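Local coordinates for protein iron transport multicopper oxidase FET3 (Saccharomyces cerevisiae, PDB 1ZPU) that oxidises ferrous to ferric iron with four copper ions, reducing dioxygen to water, and so feeds high-affinity iron uptake through the permease FTR1, at residues 377-382 and 448-453. Sequence-based numbering, arbitrary orientation.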
ATOM      1  N   ASP A 377     -23.944   5.993   6.914  1.00 69.52           N
ATOM      2  CA  ASP A 377     -22.916   6.503   7.837  1.00 69.40           C
ATOM      3  C   ASP A 377     -22.466   5.482   8.867  1.00 69.20           C
ATOM      4  O   ASP A 377     -21.920   5.845   9.907  1.00 69.13           O
ATOM      5  CB  ASP A 377     -23.395   7.776   8.555  1.00 69.61           C
ATOM      6  CG  ASP A 377     -22.945   9.067   7.862  1.00 69.93           C
ATOM      7  OD1 ASP A 377     -21.788   9.136   7.381  1.00 69.61           O
ATOM      8  OD2 ASP A 377     -23.753  10.033   7.831  1.00 70.61           O
ATOM      9  N   GLU A 378     -22.683   4.211   8.571  1.00 69.08           N
ATOM     10  CA  GLU A 378     -22.504   3.168   9.564  1.00 69.24           C
ATOM     11  C   GLU A 378     -21.077   3.013  10.033  1.00 69.33           C
ATOM     12  O   GLU A 378     -20.126   3.323   9.303  1.00 69.61           O
ATOM     13  CB  GLU A 378     -23.013   1.833   9.039  1.00 69.27           C
ATOM     14  CG  GLU A 378     -22.293   1.286   7.822  1.00 69.37           C
ATOM     15  CD  GLU A 378     -22.790  -0.104   7.435  1.00 70.00           C
ATOM     16  OE1 GLU A 378     -23.840  -0.546   7.969  1.00 71.00           O
ATOM     17  OE2 GLU A 378     -22.132  -0.757   6.592  1.00 70.94           O
ATOM     18  N   ILE A 379     -20.924   2.528  11.259  1.00 69.21           N
ATOM     19  CA  ILE A 379     -19.606   2.202  11.780  1.00 69.11           C
ATOM     20  C   ILE A 379     -19.265   0.764  11.375  1.00 69.09           C
ATOM     21  O   ILE A 379     -19.978  -0.184  11.722  1.00 69.09           O
ATOM     22  CB  ILE A 379     -19.543   2.433  13.305  1.00 69.23           C
ATOM     23  CG1 ILE A 379     -19.524   3.938  13.592  1.00 69.07           C
ATOM     24  CG2 ILE A 379     -18.317   1.738  13.923  1.00 69.25           C
ATOM     25  CD1 ILE A 379     -20.297   4.335  14.834  1.00 70.26           C
ATOM     26  N   VAL A 380     -18.184   0.622  10.612  1.00 69.06           N
ATOM     27  CA  VAL A 380     -17.750  -0.672  10.081  1.00 69.01           C
ATOM     28  C   VAL A 380     -16.542  -1.196  10.848  1.00 69.06           C
ATOM     29  O   VAL A 380     -15.624  -0.449  11.165  1.00 69.05           O
ATOM     30  CB  VAL A 380     -17.387  -0.581   8.574  1.00 68.90           C
ATOM     31  CG1 VAL A 380     -16.979  -1.947   8.024  1.00 68.77           C
ATOM     32  CG2 VAL A 380     -18.551  -0.027   7.770  1.00 69.07           C
ATOM     33  N   GLU A 381     -16.557  -2.489  11.141  1.00 69.16           N
ATOM     34  CA  GLU A 381     -15.450  -3.148  11.803  1.00 69.45           C
ATOM     35  C   GLU A 381     -14.980  -4.321  10.951  1.00 69.27           C
ATOM     36  O   GLU A 381     -15.779  -5.177  10.555  1.00 69.45           O
ATOM     37  CB  GLU A 381     -15.876  -3.609  13.198  1.00 69.32           C
ATOM     38  CG  GLU A 381     -14.970  -4.630  13.859  1.00 70.01           C
ATOM     39  CD  GLU A 381     -15.389  -4.940  15.291  1.00 70.71           C
ATOM     40  OE1 GLU A 381     -15.225  -4.059  16.168  1.00 72.36           O
ATOM     41  OE2 GLU A 381     -15.877  -6.068  15.553  1.00 72.72           O
ATOM     42  N   ILE A 382     -13.681  -4.340  10.659  1.00 69.05           N
ATOM     43  CA  ILE A 382     -13.061  -5.455   9.954  1.00 68.71           C
ATOM     44  C   ILE A 382     -12.285  -6.300  10.954  1.00 68.74           C
ATOM     45  O   ILE A 382     -11.385  -5.823  11.632  1.00 68.89           O
ATOM     46  CB  ILE A 382     -12.144  -4.982   8.794  1.00 68.41           C
ATOM     47  CG1 ILE A 382     -12.987  -4.421   7.657  1.00 68.07           C
ATOM     48  CG2 ILE A 382     -11.314  -6.126   8.249  1.00 67.97           C
ATOM     49  CD1 ILE A 382     -12.207  -3.576   6.670  1.00 68.55           C
ATOM     50  N   VAL A 448      -8.167  -5.993  14.598  1.00 68.99           N
ATOM     51  CA  VAL A 448      -9.498  -5.423  14.459  1.00 68.73           C
ATOM     52  C   VAL A 448      -9.357  -3.931  14.213  1.00 68.81           C
ATOM     53  O   VAL A 448      -8.699  -3.215  14.976  1.00 68.91           O
ATOM     54  CB  VAL A 448     -10.389  -5.676  15.699  1.00 68.62           C
ATOM     55  CG1 VAL A 448     -11.795  -5.175  15.452  1.00 68.58           C
ATOM     56  CG2 VAL A 448     -10.443  -7.138  16.043  1.00 68.12           C
ATOM     57  N   ILE A 449      -9.967  -3.477  13.125  1.00 68.78           N
ATOM     58  CA  ILE A 449      -9.971  -2.070  12.768  1.00 68.76           C
ATOM     59  C   ILE A 449     -11.397  -1.584  12.637  1.00 68.90           C
ATOM     60  O   ILE A 449     -12.294  -2.362  12.319  1.00 69.12           O
ATOM     61  CB  ILE A 449      -9.213  -1.800  11.454  1.00 68.64           C
ATOM     62  CG1 ILE A 449      -9.796  -2.637  10.308  1.00 68.78           C
ATOM     63  CG2 ILE A 449      -7.743  -2.082  11.631  1.00 68.12           C
ATOM     64  CD1 ILE A 449      -9.277  -2.238   8.931  1.00 69.24           C
ATOM     65  N   ARG A 450     -11.596  -0.294  12.898  1.00 69.05           N
ATOM     66  CA  ARG A 450     -12.902   0.342  12.775  1.00 68.96           C
ATOM     67  C   ARG A 450     -12.804   1.676  12.057  1.00 69.02           C
ATOM     68  O   ARG A 450     -11.826   2.414  12.220  1.00 69.02           O
ATOM     69  CB  ARG A 450     -13.537   0.548  14.149  1.00 68.90           C
ATOM     70  CG  ARG A 450     -14.132  -0.699  14.728  1.00 68.65           C
ATOM     71  CD  ARG A 450     -14.937  -0.363  15.943  1.00 68.82           C
ATOM     72  NE  ARG A 450     -14.913  -1.479  16.874  1.00 69.11           N
ATOM     73  CZ  ARG A 450     -15.331  -1.425  18.130  1.00 69.32           C
ATOM     74  NH1 ARG A 450     -15.825  -0.300  18.627  1.00 69.68           N
ATOM     75  NH2 ARG A 450     -15.251  -2.504  18.888  1.00 69.38           N
ATOM     76  N   PHE A 451     -13.831   1.973  11.265  1.00 69.00           N
ATOM     77  CA  PHE A 451     -13.943   3.246  10.556  1.00 69.01           C
ATOM     78  C   PHE A 451     -15.402   3.557  10.249  1.00 69.07           C
ATOM     79  O   PHE A 451     -16.230   2.654  10.216  1.00 69.36           O
ATOM     80  CB  PHE A 451     -13.100   3.248   9.265  1.00 68.74           C
ATOM     81  CG  PHE A 451     -13.618   2.328   8.185  1.00 68.02           C
ATOM     82  CD1 PHE A 451     -14.376   2.828   7.135  1.00 67.66           C
ATOM     83  CD2 PHE A 451     -13.332   0.970   8.210  1.00 66.92           C
ATOM     84  CE1 PHE A 451     -14.844   1.987   6.141  1.00 67.62           C
ATOM     85  CE2 PHE A 451     -13.789   0.128   7.215  1.00 66.65           C
ATOM     86  CZ  PHE A 451     -14.545   0.633   6.181  1.00 67.31           C
ATOM     87  N   LYS A 452     -15.704   4.833  10.023  1.00 69.07           N
ATOM     88  CA  LYS A 452     -17.044   5.280   9.663  1.00 69.00           C
ATOM     89  C   LYS A 452     -17.202   5.308   8.147  1.00 68.89           C
ATOM     90  O   LYS A 452     -16.341   5.818   7.444  1.00 69.02           O
ATOM     91  CB  LYS A 452     -17.285   6.679  10.230  1.00 69.07           C
ATOM     92  CG  LYS A 452     -18.746   7.087  10.290  1.00 69.56           C
ATOM     93  CD  LYS A 452     -18.875   8.557  10.609  1.00 69.82           C
ATOM     94  CE  LYS A 452     -20.311   8.935  10.830  1.00 69.80           C
ATOM     95  NZ  LYS A 452     -20.397  10.366  11.196  1.00 70.51           N
ATOM     96  N   ALA A 453     -18.297   4.763   7.639  1.00 68.81           N
ATOM     97  CA  ALA A 453     -18.567   4.846   6.208  1.00 68.84           C
ATOM     98  C   ALA A 453     -19.119   6.231   5.862  1.00 68.99           C
ATOM     99  O   ALA A 453     -20.326   6.423   5.690  1.00 68.97           O
ATOM    100  CB  ALA A 453     -19.514   3.746   5.772  1.00 68.84           C
TER
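Glu381 and Arg450 are cross-strand neighbours in a non-hydrogen-bonded antiparallel pair and join by a buried salt bridge. OE1 of Glu381 accepts the N-H of Arg450 NE, the two atoms 2.7 Å apart and OE1 about 26° out of the guanidinium plane, and more weakly an N-H of NH2. The long arginine chain suits this place: NE and NH2 both meet one carboxylate oxygen while NH1 goes on to a weak bond with Tyr311 O. Glu381 has CG anti to its backbone N (chi1 164°), which carries the carboxylate alongside the extended arginine chain, the two flat groups turned 37° from each other. CG1 of Val448 packs against the methylene of Glu381, 3.6 Å from its CG, as apolar cover beside the charges. With an alanine at Glu381, the guanidinium of Arg450 would probably be left without this carboxylate in a buried setting and be freer to turn.

On the opposite face of the two strands, Val380, Ile382, Ile449 and Phe451 form an apolar cluster. The flat ring of Phe451 gives Val380 a face to lie on, a CH-pi contact with CB 4.1 Å from the centroid, and CD1 of Ile382 meets the ring edge. Branched Ile382 and Ile449 lie side by side, CB of the former 3.6 Å from CG1 of the latter. Reciprocal backbone bonds hold the pairs Val380–Phe451 and Ile382–Ile449, and Ala453 N extends the ladder to Glu378 O at 2.9 Å. Near that end the exposed Asp377 lies beside Lys452, its OD1 4.2 Å from Lys452 NZ, too far for a salt bridge.

Ile404 and Phe429 pack on Arg450. Within the third cupredoxin domain, strand 379-386 lies between 316-326 and 446-452, the latter followed by 401-406. Phe451 reaches Leu477 of strand 474-479 in the facing sheet, its ring long enough to join the two layers of the sandwich.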